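Local coordinates for guanine deaminase (PDB 6OHB), which catalyses the zinc-dependent hydrolytic deamination of guanine to xanthine and ammonia, the single step from guanine to xanthine in purine breakdown, at residues T135-V140 with N160-A165; A151-A156 with L202-T207; H235-E240 with V273-V278. All blocks are in the same frame, centred on the assembly; numbering follows the deposited sequence.

The three contacts follow one another round the beta-barrel of an amidohydrolase, through five neighbouring strands: 135-141, 164-169, 203-208, 233-238 and 272-274. Contact 1 and contact 2 have centres about 8 Å apart and share a seam, where Ala-165 O and Ala-205 N lie 2.8 Å apart in a probable hydrogen bond; the helix of contact 2 is the connection between the two strands of contact 1. Contact 3 lies about 20 Å from contact 2, centre to centre, yet Ile-206 O meets His-235 N at 3.0 Å. Across the barrel interior, Leu-139 CG of contact 1 touches His-235 ND1 at 3.3 Å. Contact 3 carries the zinc ligand His-237; the Leu-139 side chain stays about 10 Å from the metal.

Contact 1 of 3, residues T135-V140 with N160-A165; sequences TTTALV and NMRMIA
Thr-137 and Arg-162 run side by side, and the flat group by this contact, the guanidinium of Arg-162, turns away from it. The Arg-162 chain, extended as far as CG-CD, bends at chi3 (-70°) and carries its guanidinium to a salt bridge with Glu-385, so that the aliphatic start of the chain is what lies beside Thr-137, with Arg-162 CB 3.8 Å from Thr-137 OG1. The carbonyl of Thr-136 is approached by Met-161, whose CG comes to 3.4 Å from Thr-136 O. That same oxygen accepts a hydrogen bond from a water, which in turn accepts one from Arg-162 N and so bridges the chains where they are still too far apart to pair directly. Further along they close up: Ile-164 N donates to Ala-138 O (2.9 Å), and Val-140 N to Ile-164 O (2.7 Å). Leu-139 and Ile-164 fall on the face that also meets Ala-205, and Leu-139 CD1 rests 3.7 Å from Ile-164 CG2. On the other face Val-140 CB lies 4.1 Å from Ala-165 CB. Val-140 CG2 also reaches Met-163 CG at 4.0 Å. Helices 116-132 and 146-158 pack on this second face. Parallel strands 135-141 and 164-169, joined through helix 146-158, form one beta-alpha-beta unit of the amidohydrolase TIM-barrel fold.

Contact 2 of 3, residues A151-A156 with L202-T207; sequences ALFEAA and LLYAIT
Phe-153 and Leu-202 make this a helix-on-strand contact, largely apolar, in which helix 146-158 lies against segment 202-207, which runs into strand 203-208, on the outer side of the barrel. The Phe-153 ring reaches out from the helix and passes Leu-202 in the opposite direction, with Phe-153 CD1 3.6 Å from Leu-202 CD1. Leu-202 has CG anti to its carbonyl carbon, and this chi1 (-59°) aims the branch at the helix, where CD1 and CD2 both meet the Phe-153 ring and Leu-202 CD2 also touches Ala-156 CB at 3.8 Å. Two further neighbours sit at the rim of the Phe-153 ring, near its plane. Leu-203 O approaches Phe-153 CZ at 3.5 Å, and Tyr-204 CD2 lies 4.2 Å from Phe-153 CE2. Beyond the two segments the ring stacks with Trp-196 of helix 182-196 and touches Ala-165 of the adjoining strand. An alanine in place of Phe-153 would probably open a gap between Leu-202 and Tyr-204 and leave Trp-196 without its stacking partner. The Tyr-204 hydroxyl is held separately, by a hydrogen bond with Lys-167 N. Leu-203 points the other way, to Ile-164 on the opposite face of the strands. This is the helix-to-strand layer of a TIM barrel, here the amidohydrolase one: helices outside, packed on the parallel strands of a closed barrel.

Contact 3 of 3, residues H235-E240 with V273-V278; sequences HTHLCE and VFAHCV. With ZN (zinc ion), chain E.
Thr-236 and Val-273 start a ladder of parallel pairing between segments whose end-to-end directions differ by only 2°; it continues through Ala-275 N to Thr-236 O (2.8 Å) and ends with Leu-238 N to Ala-275 O. Beyond the corner at Ala-275 the two loops are still joined, by Cys-277 N to Leu-238 O and Val-278 N to Cys-239 O. On the face of His-235, Val-273, His-237 and Ala-275 stands the metal site. His-237 NE2 binds the zinc ion at 2.0 Å; His-82, His-84 and Asp-327 are its other protein ligands. A hydrogen bond from His-237 ND1 to Arg-209 O, together with the zinc bond, holds the rotation of the ring, and His-235 NE2 hydrogen-bonds with ND1 of the ligand His-82, a second-shell tie. The His-237 and His-276 rings meet rim to rim, planes 18° apart, with His-237 CD2 3.2 Å from His-276 NE2. Glu-240 extends over one face of His-276: its CG makes a CH-pi contact 3.7 Å from the ring centroid, and its carboxylate stacks on the ring at 14°, with no hydrogen bond between them. His-237 to Glu-240 probably also bind substrate, by analogy with related enzymes. On the opposite face Thr-236 CG2, set between the backbone N and the carbonyl carbon, touches Phe-274 CD1 at 3.5 Å; the Thr-236 hydroxyl is hydrogen-bonded to Pro-208 O. Leu-238 CD2 meets Phe-274 CB at 3.8 Å and Cys-277 SG at 3.9 Å. Helix 258-264 packs on Leu-238, while strands 203-208 and 294-297 flank the pair.

Contact 1 of 3, residues T135-V140 with N160-A165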
# COMPACT_ATOMS: atom_id res chain seq x y z
N THR A 135 -4.09 5.46 -16.13
CA THR A 135 -5.51 5.81 -16.14
C THR A 135 -5.80 6.63 -17.39
O THR A 135 -5.27 7.73 -17.56
CB THR A 135 -5.85 6.61 -14.88
OG1 THR A 135 -5.69 5.78 -13.73
CG2 THR A 135 -7.28 7.12 -14.94
N THR A 136 -6.66 6.10 -18.27
CA THR A 136 -6.96 6.84 -19.49
C THR A 136 -8.36 7.41 -19.50
O THR A 136 -8.65 8.31 -20.30
CB THR A 136 -6.79 5.94 -20.74
OG1 THR A 136 -7.62 4.78 -20.62
CG2 THR A 136 -5.34 5.52 -20.91
N THR A 137 -9.23 6.96 -18.59
CA THR A 137 -10.57 7.49 -18.45
C THR A 137 -10.87 7.64 -16.98
O THR A 137 -10.64 6.71 -16.20
CB THR A 137 -11.59 6.58 -19.12
OG1 THR A 137 -11.56 6.79 -20.54
CG2 THR A 137 -13.00 6.84 -18.58
N ALA A 138 -11.38 8.81 -16.59
CA ALA A 138 -11.70 9.07 -15.21
C ALA A 138 -13.02 9.82 -15.12
O ALA A 138 -13.36 10.61 -16.00
CB ALA A 138 -10.60 9.87 -14.50
N LEU A 139 -13.76 9.55 -14.05
CA LEU A 139 -14.91 10.34 -13.65
C LEU A 139 -14.43 11.24 -12.53
O LEU A 139 -14.05 10.76 -11.46
CB LEU A 139 -16.06 9.43 -13.22
CG LEU A 139 -17.23 10.06 -12.46
CD1 LEU A 139 -17.88 11.18 -13.28
CD2 LEU A 139 -18.25 8.99 -12.09
N VAL A 140 -14.40 12.55 -12.79
CA VAL A 140 -13.58 13.49 -12.03
C VAL A 140 -14.48 14.50 -11.34
O VAL A 140 -15.28 15.18 -12.00
CB VAL A 140 -12.57 14.21 -12.93
CG1 VAL A 140 -11.70 15.15 -12.10
CG2 VAL A 140 -11.71 13.22 -13.70
N ASN A 160 -7.16 14.77 -26.47
CA ASN A 160 -8.37 14.04 -26.86
C ASN A 160 -8.64 12.86 -25.92
O ASN A 160 -8.96 11.74 -26.35
CB ASN A 160 -8.31 13.59 -28.31
CG ASN A 160 -9.67 13.16 -28.84
OD1 ASN A 160 -10.71 13.55 -28.30
ND2 ASN A 160 -9.66 12.35 -29.89
N MET A 161 -8.54 13.12 -24.63
CA MET A 161 -8.83 12.14 -23.60
C MET A 161 -10.34 11.99 -23.44
O MET A 161 -11.10 12.95 -23.60
CB MET A 161 -8.19 12.57 -22.28
CG MET A 161 -8.34 11.62 -21.12
SD MET A 161 -7.50 12.28 -19.66
CE MET A 161 -6.33 10.97 -19.31
N ARG A 162 -10.78 10.76 -23.14
CA ARG A 162 -12.17 10.54 -22.75
C ARG A 162 -12.27 10.67 -21.23
O ARG A 162 -11.78 9.80 -20.49
CB ARG A 162 -12.69 9.18 -23.21
CG ARG A 162 -14.19 9.01 -22.93
CD ARG A 162 -14.80 7.84 -23.68
NE ARG A 162 -14.88 8.06 -25.13
CZ ARG A 162 -15.89 8.68 -25.75
NH1 ARG A 162 -16.91 9.17 -25.05
NH2 ARG A 162 -15.87 8.83 -27.07
N MET A 163 -12.91 11.73 -20.77
CA MET A 163 -13.01 12.04 -19.36
C MET A 163 -14.41 12.56 -19.06
O MET A 163 -14.96 13.36 -19.82
CB MET A 163 -11.96 13.09 -18.95
CG MET A 163 -12.25 13.78 -17.62
SD MET A 163 -11.05 15.06 -17.23
CE MET A 163 -9.56 14.09 -17.06
N ILE A 164 -14.97 12.13 -17.93
CA ILE A 164 -16.22 12.66 -17.42
C ILE A 164 -15.89 13.56 -16.23
O ILE A 164 -15.20 13.13 -15.29
CB ILE A 164 -17.18 11.54 -17.00
CG1 ILE A 164 -17.16 10.40 -18.03
CG2 ILE A 164 -18.59 12.08 -16.82
CD1 ILE A 164 -18.02 9.22 -17.64
N ALA A 165 -16.37 14.79 -16.27
CA ALA A 165 -16.11 15.75 -15.21
C ALA A 165 -17.30 16.70 -15.11
O ALA A 165 -18.18 16.73 -15.98
CB ALA A 165 -14.81 16.52 -15.46
O HOH W 1 -9.11 8.47 -23.00

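Contact 2 of 3, residues A151-A156 with L202-T207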
# COMPACT_ATOMS: atom_id res chain seq x y z
N ALA A 151 -10.43 24.74 -16.99
CA ALA A 151 -9.01 24.42 -17.10
C ALA A 151 -8.79 22.91 -17.22
O ALA A 151 -7.98 22.45 -18.03
CB ALA A 151 -8.26 24.98 -15.89
N LEU A 152 -9.50 22.14 -16.40
CA LEU A 152 -9.38 20.68 -16.44
C LEU A 152 -9.81 20.14 -17.80
O LEU A 152 -9.12 19.29 -18.39
CB LEU A 152 -10.22 20.06 -15.33
CG LEU A 152 -10.23 18.53 -15.32
CD1 LEU A 152 -8.88 18.01 -14.85
CD2 LEU A 152 -11.36 18.00 -14.46
N PHE A 153 -10.95 20.61 -18.32
CA PHE A 153 -11.43 20.15 -19.61
C PHE A 153 -10.49 20.56 -20.73
O PHE A 153 -10.30 19.81 -21.70
CB PHE A 153 -12.84 20.68 -19.87
CG PHE A 153 -13.93 19.75 -19.41
CD1 PHE A 153 -13.88 18.40 -19.72
CD2 PHE A 153 -15.01 20.22 -18.68
CE1 PHE A 153 -14.88 17.54 -19.30
CE2 PHE A 153 -16.01 19.37 -18.26
CZ PHE A 153 -15.95 18.03 -18.57
N GLU A 154 -9.87 21.74 -20.63
CA GLU A 154 -8.89 22.15 -21.63
C GLU A 154 -7.71 21.19 -21.66
O GLU A 154 -7.29 20.74 -22.73
CB GLU A 154 -8.39 23.56 -21.32
CG GLU A 154 -9.28 24.71 -21.72
CD GLU A 154 -8.52 26.03 -21.69
OE1 GLU A 154 -9.16 27.09 -21.80
OE2 GLU A 154 -7.28 25.99 -21.55
N ALA A 155 -7.19 20.86 -20.48
CA ALA A 155 -6.07 19.93 -20.40
C ALA A 155 -6.44 18.56 -20.97
O ALA A 155 -5.67 17.96 -21.72
CB ALA A 155 -5.59 19.79 -18.95
N ALA A 156 -7.64 18.07 -20.63
CA ALA A 156 -8.05 16.75 -21.13
C ALA A 156 -8.29 16.76 -22.64
O ALA A 156 -8.01 15.78 -23.33
CB ALA A 156 -9.29 16.28 -20.39
N LEU A 202 -14.97 14.18 -24.53
CA LEU A 202 -15.28 14.66 -23.20
C LEU A 202 -16.76 14.45 -22.89
O LEU A 202 -17.61 14.39 -23.79
CB LEU A 202 -14.93 16.14 -23.07
CG LEU A 202 -13.47 16.50 -23.34
CD1 LEU A 202 -13.26 18.00 -23.26
CD2 LEU A 202 -12.56 15.77 -22.35
N LEU A 203 -17.06 14.32 -21.60
CA LEU A 203 -18.41 14.10 -21.12
C LEU A 203 -18.60 14.85 -19.81
O LEU A 203 -17.66 15.02 -19.03
CB LEU A 203 -18.71 12.60 -20.92
CG LEU A 203 -18.51 11.70 -22.14
CD1 LEU A 203 -18.41 10.23 -21.74
CD2 LEU A 203 -19.64 11.91 -23.14
N TYR A 204 -19.83 15.29 -19.56
CA TYR A 204 -20.14 16.08 -18.37
C TYR A 204 -20.96 15.26 -17.38
O TYR A 204 -21.83 14.48 -17.76
CB TYR A 204 -20.89 17.37 -18.73
CG TYR A 204 -21.04 18.30 -17.54
CD1 TYR A 204 -22.08 18.14 -16.63
CD2 TYR A 204 -20.13 19.32 -17.32
CE1 TYR A 204 -22.21 18.98 -15.54
CE2 TYR A 204 -20.25 20.16 -16.24
CZ TYR A 204 -21.29 19.98 -15.35
OH TYR A 204 -21.42 20.81 -14.26
N ALA A 205 -20.68 15.48 -16.09
CA ALA A 205 -21.41 14.84 -15.00
C ALA A 205 -22.00 15.91 -14.10
O ALA A 205 -21.27 16.79 -13.62
CB ALA A 205 -20.51 13.91 -14.19
N ILE A 206 -23.31 15.86 -13.88
CA ILE A 206 -23.94 16.72 -12.88
C ILE A 206 -23.46 16.26 -11.51
O ILE A 206 -23.71 15.13 -11.09
CB ILE A 206 -25.47 16.67 -12.97
CG1 ILE A 206 -25.94 17.19 -14.33
CG2 ILE A 206 -26.09 17.48 -11.85
CD1 ILE A 206 -27.06 16.37 -14.92
N THR A 207 -22.76 17.15 -10.80
CA THR A 207 -21.95 16.76 -9.65
C THR A 207 -22.32 17.59 -8.43
O THR A 207 -21.67 18.60 -8.12
CB THR A 207 -20.46 16.91 -9.98
OG1 THR A 207 -20.19 16.31 -11.25
CG2 THR A 207 -19.61 16.24 -8.95

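Contact 3 of 3, residues H235-E240 with V273-V278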
# COMPACT_ATOMS: atom_id res chain seq x y z
N HIS A 235 -23.02 12.23 -10.61
CA HIS A 235 -21.87 11.78 -9.84
C HIS A 235 -21.94 12.40 -8.45
O HIS A 235 -21.88 13.63 -8.33
CB HIS A 235 -20.57 12.17 -10.54
CG HIS A 235 -19.34 11.63 -9.90
ND1 HIS A 235 -18.09 12.19 -10.08
CD2 HIS A 235 -19.16 10.57 -9.07
CE1 HIS A 235 -17.20 11.50 -9.40
NE2 HIS A 235 -17.82 10.51 -8.78
N THR A 236 -22.04 11.57 -7.41
CA THR A 236 -22.07 12.14 -6.06
C THR A 236 -21.56 11.12 -5.05
O THR A 236 -21.32 9.96 -5.39
CB THR A 236 -23.48 12.62 -5.71
OG1 THR A 236 -23.44 13.40 -4.51
CG2 THR A 236 -24.43 11.44 -5.52
N HIS A 237 -21.40 11.56 -3.80
CA HIS A 237 -20.99 10.68 -2.70
C HIS A 237 -22.23 10.11 -2.01
O HIS A 237 -23.28 10.76 -1.94
CB HIS A 237 -20.12 11.44 -1.69
CG HIS A 237 -18.75 11.82 -2.18
ND1 HIS A 237 -18.48 13.00 -2.84
CD2 HIS A 237 -17.56 11.19 -2.06
CE1 HIS A 237 -17.19 13.07 -3.11
NE2 HIS A 237 -16.60 11.98 -2.65
N LEU A 238 -22.12 8.88 -1.48
CA LEU A 238 -23.28 8.24 -0.85
C LEU A 238 -22.85 7.26 0.24
O LEU A 238 -22.09 6.34 -0.04
CB LEU A 238 -24.14 7.51 -1.89
CG LEU A 238 -25.35 6.71 -1.40
CD1 LEU A 238 -26.44 7.65 -0.91
CD2 LEU A 238 -25.89 5.82 -2.52
N CYS A 239 -23.39 7.45 1.45
CA CYS A 239 -23.17 6.58 2.61
C CYS A 239 -21.72 6.14 2.75
O CYS A 239 -21.40 4.95 2.83
CB CYS A 239 -24.11 5.37 2.56
SG CYS A 239 -25.83 5.73 2.18
N GLU A 240 -20.84 7.13 2.86
CA GLU A 240 -19.44 6.84 3.13
C GLU A 240 -19.21 6.60 4.62
O GLU A 240 -18.45 5.69 5.00
CB GLU A 240 -18.56 8.00 2.63
CG GLU A 240 -17.06 7.84 2.85
CD GLU A 240 -16.26 9.01 2.28
OE1 GLU A 240 -16.89 9.99 1.83
OE2 GLU A 240 -15.01 8.96 2.30
N VAL A 273 -23.46 7.59 -10.71
CA VAL A 273 -22.39 6.92 -9.98
C VAL A 273 -22.31 7.49 -8.58
O VAL A 273 -22.15 8.71 -8.39
CB VAL A 273 -21.03 7.05 -10.70
CG1 VAL A 273 -19.95 6.31 -9.91
CG2 VAL A 273 -21.12 6.51 -12.12
N PHE A 274 -22.39 6.60 -7.59
CA PHE A 274 -22.40 6.96 -6.18
C PHE A 274 -21.12 6.43 -5.56
O PHE A 274 -20.88 5.21 -5.54
CB PHE A 274 -23.64 6.40 -5.49
CG PHE A 274 -24.93 6.90 -6.07
CD1 PHE A 274 -25.43 8.14 -5.70
CD2 PHE A 274 -25.63 6.15 -7.01
CE1 PHE A 274 -26.61 8.62 -6.25
CE2 PHE A 274 -26.81 6.62 -7.56
CZ PHE A 274 -27.30 7.86 -7.18
N ALA A 275 -20.30 7.34 -5.05
CA ALA A 275 -19.02 6.99 -4.45
C ALA A 275 -19.20 6.46 -3.04
O ALA A 275 -20.05 6.93 -2.28
CB ALA A 275 -18.10 8.21 -4.43
N HIS A 276 -18.41 5.42 -2.73
CA HIS A 276 -18.20 4.82 -1.41
C HIS A 276 -19.24 3.75 -1.10
O HIS A 276 -18.93 2.56 -1.22
CB HIS A 276 -18.16 5.90 -0.32
CG HIS A 276 -17.09 6.92 -0.53
ND1 HIS A 276 -15.75 6.60 -0.51
CD2 HIS A 276 -17.16 8.25 -0.80
CE1 HIS A 276 -15.04 7.69 -0.74
NE2 HIS A 276 -15.87 8.71 -0.91
N CYS A 277 -20.46 4.14 -0.73
CA CYS A 277 -21.54 3.18 -0.49
C CYS A 277 -21.13 2.11 0.52
O CYS A 277 -21.35 0.91 0.31
CB CYS A 277 -21.99 2.52 -1.80
SG CYS A 277 -22.71 3.68 -2.98
N VAL A 278 -20.51 2.55 1.62
CA VAL A 278 -19.97 1.63 2.60
C VAL A 278 -21.05 1.11 3.55
O VAL A 278 -21.00 -0.05 3.98
CB VAL A 278 -18.83 2.32 3.38
CG1 VAL A 278 -18.23 1.39 4.42
CG2 VAL A 278 -17.77 2.83 2.41
ZN ZN E . -14.63 11.67 -3.06